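Local coordinates for PP1b (Porcine reproductive and respiratory syndrome virus, PDB 6JDR), which probably unwinds RNA and DNA duplexes with 5' to 3' polarity, using ATP hydrolysis, as the helicase portion of the viral replicase polyprotein, at residues R5-C10 with V26-F31; T18-D23 with Q33-I38. The protein carries 1 engineered substitution. One frame throughout, in Å; residues are numbered along the deposited sequence.

In the fold
Both contacts lie in the N-terminal zinc-binding domain, and each is pinned by a zinc ion. Along the chain the segments run 5-10, 18-23, 26-31 and 33-38. Contact 1 closes a loop from the first to the third. Contact 2 closes one from the second to the fourth. The two loops therefore cross, as in the cross-brace of RING-like zinc modules. The short strands 16-17 and 23-24 lie between the segments of contact 1. The contacts also touch directly. Gly8 N lies 2.7 Å from Asp23 O, a probable hydrogen bond, and Arg5 forms a salt bridge with Asp23. Tyr9 packs on Leu22.

Contact 1. Residues R5-C10 with V26-F31; sequences RMCGYC and VYHTHF. With ZN (zinc ion), chain C.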
loop_
_atom_site.group_PDB
_atom_site.type_symbol
_atom_site.label_atom_id
_atom_site.label_comp_id
_atom_site.label_asym_id
_atom_site.label_seq_id
_atom_site.Cartn_x
_atom_site.Cartn_y
_atom_site.Cartn_z
ATOM N N ARG A 5 -20.781 25.384 4.192
ATOM C CA ARG A 5 -19.487 24.713 4.206
ATOM C C ARG A 5 -19.083 24.313 5.622
ATOM O O ARG A 5 -19.515 24.926 6.599
ATOM C CB ARG A 5 -18.428 25.627 3.592
ATOM C CG ARG A 5 -18.629 25.854 2.103
ATOM C CD ARG A 5 -17.905 27.094 1.614
ATOM N NE ARG A 5 -17.961 27.200 0.158
ATOM C CZ ARG A 5 -17.195 26.509 -0.687
ATOM N NH1 ARG A 5 -16.289 25.642 -0.238
ATOM N NH2 ARG A 5 -17.334 26.689 -1.996
ATOM N N MET A 6 -18.250 23.279 5.717
ATOM C CA MET A 6 -17.758 22.780 6.999
ATOM C C MET A 6 -16.270 23.095 7.164
ATOM O O MET A 6 -15.533 23.184 6.185
ATOM C CB MET A 6 -17.999 21.268 7.104
ATOM C CG MET A 6 -19.420 20.830 6.762
ATOM S SD MET A 6 -20.714 21.671 7.709
ATOM C CE MET A 6 -21.046 20.476 9.004
ATOM N N CYS A 7 -15.842 23.252 8.414
ATOM C CA CYS A 7 -14.463 23.602 8.743
ATOM C C CYS A 7 -13.487 22.507 8.325
ATOM O O CYS A 7 -13.735 21.326 8.554
ATOM C CB CYS A 7 -14.334 23.867 10.248
ATOM S SG CYS A 7 -12.681 24.355 10.805
ATOM N N GLY A 8 -12.374 22.911 7.716
ATOM C CA GLY A 8 -11.334 21.980 7.282
ATOM C C GLY A 8 -10.571 21.337 8.424
ATOM O O GLY A 8 -9.985 20.272 8.249
ATOM N N TYR A 9 -10.564 21.986 9.590
ATOM C CA TYR A 9 -9.929 21.431 10.787
ATOM C C TYR A 9 -10.870 20.474 11.521
ATOM O O TYR A 9 -10.553 19.292 11.697
ATOM C CB TYR A 9 -9.516 22.539 11.760
ATOM C CG TYR A 9 -8.390 23.434 11.292
ATOM C CD1 TYR A 9 -7.097 22.940 11.150
ATOM C CD2 TYR A 9 -8.610 24.784 11.027
ATOM C CE1 TYR A 9 -6.057 23.759 10.737
ATOM C CE2 TYR A 9 -7.578 25.612 10.617
ATOM C CZ TYR A 9 -6.302 25.094 10.473
ATOM O OH TYR A 9 -5.272 25.908 10.062
ATOM N N CYS A 10 -12.025 21.000 11.937
ATOM C CA CYS A 10 -12.906 20.321 12.897
ATOM C C CYS A 10 -14.281 19.903 12.368
ATOM O O CYS A 10 -15.036 19.245 13.081
ATOM C CB CYS A 10 -13.117 21.225 14.109
ATOM S SG CYS A 10 -14.071 22.715 13.732
ATOM N N VAL A 26 -15.619 29.782 13.174
ATOM C CA VAL A 26 -15.323 31.001 13.922
ATOM C C VAL A 26 -14.101 30.818 14.824
ATOM O O VAL A 26 -13.240 31.696 14.904
ATOM C CB VAL A 26 -16.557 31.442 14.756
ATOM C CG1 VAL A 26 -16.203 32.546 15.748
ATOM C CG2 VAL A 26 -17.679 31.902 13.833
ATOM N N TYR A 27 -14.028 29.676 15.499
ATOM C CA TYR A 27 -12.913 29.390 16.393
ATOM C C TYR A 27 -11.579 29.377 15.638
ATOM O O TYR A 27 -10.627 30.035 16.045
ATOM C CB TYR A 27 -13.134 28.053 17.109
ATOM C CG TYR A 27 -12.016 27.673 18.050
ATOM C CD1 TYR A 27 -11.829 28.354 19.250
ATOM C CD2 TYR A 27 -11.142 26.634 17.741
ATOM C CE1 TYR A 27 -10.802 28.012 20.115
ATOM C CE2 TYR A 27 -10.112 26.285 18.599
ATOM C CZ TYR A 27 -9.947 26.975 19.784
ATOM O OH TYR A 27 -8.925 26.630 20.638
ATOM N N HIS A 28 -11.534 28.652 14.524
ATOM C CA HIS A 28 -10.286 28.456 13.786
ATOM C C HIS A 28 -9.849 29.634 12.918
ATOM O O HIS A 28 -8.785 29.577 12.301
ATOM C CB HIS A 28 -10.367 27.189 12.938
ATOM C CG HIS A 28 -10.218 25.934 13.733
ATOM N ND1 HIS A 28 -11.276 25.098 14.005
ATOM C CD2 HIS A 28 -9.135 25.380 14.327
ATOM C CE1 HIS A 28 -10.851 24.077 14.727
ATOM N NE2 HIS A 28 -9.555 24.224 14.935
ATOM N N THR A 29 -10.641 30.705 12.881
ATOM C CA THR A 29 -10.209 31.938 12.226
ATOM C C THR A 29 -8.953 32.532 12.872
ATOM O O THR A 29 -8.271 33.347 12.254
ATOM C CB THR A 29 -11.315 33.024 12.247
ATOM O OG1 THR A 29 -11.818 33.180 13.578
ATOM C CG2 THR A 29 -12.460 32.664 11.317
ATOM N N HIS A 30 -8.656 32.146 14.112
ATOM C CA HIS A 30 -7.562 32.761 14.865
ATOM C C HIS A 30 -6.381 31.814 15.153
ATOM O O HIS A 30 -5.504 32.148 15.947
ATOM C CB HIS A 30 -8.116 33.336 16.181
ATOM C CG HIS A 30 -8.850 34.634 16.017
ATOM N ND1 HIS A 30 -9.959 34.770 15.208
ATOM C CD2 HIS A 30 -8.638 35.851 16.572
ATOM C CE1 HIS A 30 -10.394 36.016 15.268
ATOM N NE2 HIS A 30 -9.610 36.693 16.089
ATOM N N PHE A 31 -6.351 30.647 14.509
ATOM C CA PHE A 31 -5.265 29.682 14.712
ATOM C C PHE A 31 -4.655 29.206 13.385
ATOM O O PHE A 31 -4.214 28.058 13.266
ATOM C CB PHE A 31 -5.764 28.490 15.535
ATOM C CG PHE A 31 -6.271 28.864 16.897
ATOM C CD1 PHE A 31 -5.402 28.961 17.978
ATOM C CD2 PHE A 31 -7.620 29.121 17.104
ATOM C CE1 PHE A 31 -5.866 29.305 19.239
ATOM C CE2 PHE A 31 -8.092 29.464 18.364
ATOM C CZ PHE A 31 -7.216 29.557 19.434
HETATM ZN ZN ZN C . -13.063 24.491 13.046
#
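Tyr9 and His28 mark the closest approach of the two backbones, with their CA atoms 7.6 Å apart. Segment 5-10 is irregular and bends at Cys7-Cys10. Segment 26-31 has a short 3-10 turn at His28-Thr29. No hydrogen bond joins the two segments; a zinc ion does. It is bound by Cys7 SG, by Cys10 SG and by His28 ND1, the last at 2.1 Å. Cys25 SG is the fourth ligand. The Cys7-Cys10 bend is a zinc knuckle. With SG anti to the backbone N (chi1 -179°), Cys7 reaches the zinc. Its SG also receives weak hydrogen bonds from Tyr9 N at 3.4 Å and Cys10 N at 3.6 Å. These bonds may ease the charge on the sulfur.

Tyr9 lies against the His28 ring. Its CB sits over the centre of one face, 3.6 Å from the ring centroid, in a CH-pi contact. Its ring follows in an offset stack, with the planes at 29° and the centroids 4.5 Å apart. Tyr9 CD2 comes within 3.4 Å of His28 CG. Tyr27 CD2 lies over the opposite face, so the imidazole is sandwiched and its rotation restricted. Cys10 SG approaches the ring edge, beside CE1.

The far end of Tyr9 reaches beyond this site. Its OH is hydrogen-bonded to Asp65 of helix 63-67 and to His32, a ligand of the second zinc. Tyr9 and Thr29 both rest on Val24, so strand 23-24 packs against both segments, while the backbone of Gly8 bonds to Met134 at the start of helix 134-142.

Contact 2. Residues T18-D23 with Q33-I38; sequences TACGLD and QHCPVI. With ZN (zinc ion), chain B.
Cys20, His34 and Cys35 meet at a zinc ion that joins the two segments. Cys20 SG and Cys35 SG each bind at 2.3 Å, and His34 binds through ND1 at 2.2 Å. His32 NE2 completes this Cys2His2 site. Cys20 SG and Cys35 SG lie 3.6 Å apart. Cys20 SG also stands at the edge of the His34 ring, near its plane and 3.5 Å from ND1. His34 CG is anti to the backbone N (chi1 176°), which places it 3.1 Å from the zinc.

Next to the metal, the backbones are tied by one hydrogen bond. Ala19 N donates to Pro36 O at 3.0 Å, and the N lies nearly in line with the C=O (178°). Ala19 CB packs beside Cys35 CB and Pro36 CD. Thr18 CG2 touches Val37 CG2 at 3.8 Å, where the two side chains cross at a slant.

Further out, a type I turn from Thr18 to Gly21 presents Cys20 to the metal. Thr18 OG1 accepts a hydrogen bond from Leu22 N at 2.9 Å, which ties the residue after the turn back to its start. Tyr73 packs on Ala19, Cys35 and Pro36. On the other side of the imidazole, His34 NE2 is hydrogen-bonded to Val71 O.

A carbonyl acceptor calls for a proton on NE2, so His34 is probably neutral and gives ND1 to the zinc. Two thiolates and two neutral imidazoles would roughly balance the metal charge. With all four positions taken by protein, the site is consistent with a structural zinc.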
loop_
_atom_site.group_PDB
_atom_site.type_symbol
_atom_site.label_atom_id
_atom_site.label_comp_id
_atom_site.label_asym_id
_atom_site.label_seq_id
_atom_site.Cartn_x
_atom_site.Cartn_y
_atom_site.Cartn_z
ATOM N N THR A 18 -9.588 30.670 4.773
ATOM C CA THR A 18 -8.223 31.186 4.682
ATOM C C THR A 18 -7.964 31.607 3.250
ATOM O O THR A 18 -8.637 31.142 2.328
ATOM C CB THR A 18 -7.160 30.141 5.097
ATOM O OG1 THR A 18 -7.108 29.076 4.137
ATOM C CG2 THR A 18 -7.466 29.575 6.483
ATOM N N ALA A 19 -6.982 32.481 3.063
ATOM C CA ALA A 19 -6.583 32.913 1.729
ATOM C C ALA A 19 -6.057 31.748 0.889
ATOM O O ALA A 19 -6.103 31.799 -0.337
ATOM C CB ALA A 19 -5.531 34.008 1.824
ATOM N N CYS A 20 -5.556 30.704 1.552
ATOM C CA CYS A 20 -5.054 29.514 0.863
ATOM C C CYS A 20 -6.133 28.444 0.609
ATOM O O CYS A 20 -5.808 27.312 0.250
ATOM C CB CYS A 20 -3.881 28.914 1.647
ATOM S SG CYS A 20 -4.354 28.115 3.190
ATOM N N GLY A 21 -7.403 28.796 0.800
ATOM C CA GLY A 21 -8.519 27.951 0.361
ATOM C C GLY A 21 -9.122 27.011 1.393
ATOM O O GLY A 21 -9.940 26.160 1.044
ATOM N N LEU A 22 -8.744 27.163 2.659
ATOM C CA LEU A 22 -9.264 26.310 3.730
ATOM C C LEU A 22 -10.494 26.947 4.378
ATOM O O LEU A 22 -10.410 28.064 4.891
ATOM C CB LEU A 22 -8.183 26.075 4.790
ATOM C CG LEU A 22 -8.468 24.984 5.827
ATOM C CD1 LEU A 22 -8.384 23.598 5.210
ATOM C CD2 LEU A 22 -7.500 25.101 6.992
ATOM N N ASP A 23 -11.625 26.242 4.345
ATOM C CA ASP A 23 -12.830 26.660 5.074
ATOM C C ASP A 23 -12.602 26.530 6.572
ATOM O O ASP A 23 -12.114 25.501 7.038
ATOM C CB ASP A 23 -14.031 25.788 4.698
ATOM C CG ASP A 23 -14.510 26.026 3.286
ATOM O OD1 ASP A 23 -14.546 27.198 2.853
ATOM O OD2 ASP A 23 -14.865 25.039 2.610
ATOM N N GLN A 33 -1.789 30.641 11.116
ATOM C CA GLN A 33 -0.728 31.630 10.944
ATOM C C GLN A 33 -0.119 31.605 9.543
ATOM O O GLN A 33 0.654 32.488 9.187
ATOM C CB GLN A 33 0.359 31.417 12.003
ATOM C CG GLN A 33 -0.172 31.510 13.427
ATOM C CD GLN A 33 0.922 31.473 14.477
ATOM O OE1 GLN A 33 1.914 30.762 14.333
ATOM N NE2 GLN A 33 0.739 32.235 15.547
ATOM N N HIS A 34 -0.477 30.594 8.757
ATOM C CA HIS A 34 0.030 30.421 7.391
ATOM C C HIS A 34 -0.274 31.602 6.469
ATOM O O HIS A 34 0.575 32.015 5.680
ATOM C CB HIS A 34 -0.559 29.135 6.804
ATOM C CG HIS A 34 -0.191 28.889 5.378
ATOM N ND1 HIS A 34 -1.115 28.930 4.358
ATOM C CD2 HIS A 34 0.993 28.587 4.800
ATOM C CE1 HIS A 34 -0.517 28.673 3.210
ATOM N NE2 HIS A 34 0.765 28.464 3.449
ATOM N N CYS A 35 -1.484 32.138 6.563
ATOM C CA CYS A 35 -1.919 33.208 5.664
ATOM C C CYS A 35 -3.130 33.934 6.252
ATOM O O CYS A 35 -3.721 33.459 7.223
ATOM C CB CYS A 35 -2.243 32.633 4.280
ATOM S SG CYS A 35 -3.668 31.530 4.242
ATOM N N PRO A 36 -3.497 35.094 5.678
ATOM C CA PRO A 36 -4.607 35.867 6.232
ATOM C C PRO A 36 -5.954 35.142 6.253
ATOM O O PRO A 36 -6.268 34.364 5.344
ATOM C CB PRO A 36 -4.687 37.082 5.300
ATOM C CG PRO A 36 -3.319 37.229 4.749
ATOM C CD PRO A 36 -2.814 35.826 4.594
ATOM N N VAL A 37 -6.732 35.414 7.296
ATOM C CA VAL A 37 -8.117 34.975 7.379
ATOM C C VAL A 37 -8.993 36.208 7.589
ATOM O O VAL A 37 -9.021 36.777 8.680
ATOM C CB VAL A 37 -8.326 33.984 8.541
ATOM C CG1 VAL A 37 -9.758 33.467 8.549
ATOM C CG2 VAL A 37 -7.333 32.835 8.438
ATOM N N ILE A 38 -9.695 36.627 6.539
ATOM C CA ILE A 38 -10.553 37.807 6.620
ATOM C C ILE A 38 -11.761 37.479 7.493
ATOM O O ILE A 38 -12.528 36.570 7.182
ATOM C CB ILE A 38 -11.044 38.280 5.233
ATOM C CG1 ILE A 38 -9.865 38.511 4.269
ATOM C CG2 ILE A 38 -11.883 39.546 5.369
ATOM C CD1 ILE A 38 -8.759 39.386 4.820
HETATM ZN ZN ZN B . -3.208 29.369 4.713
#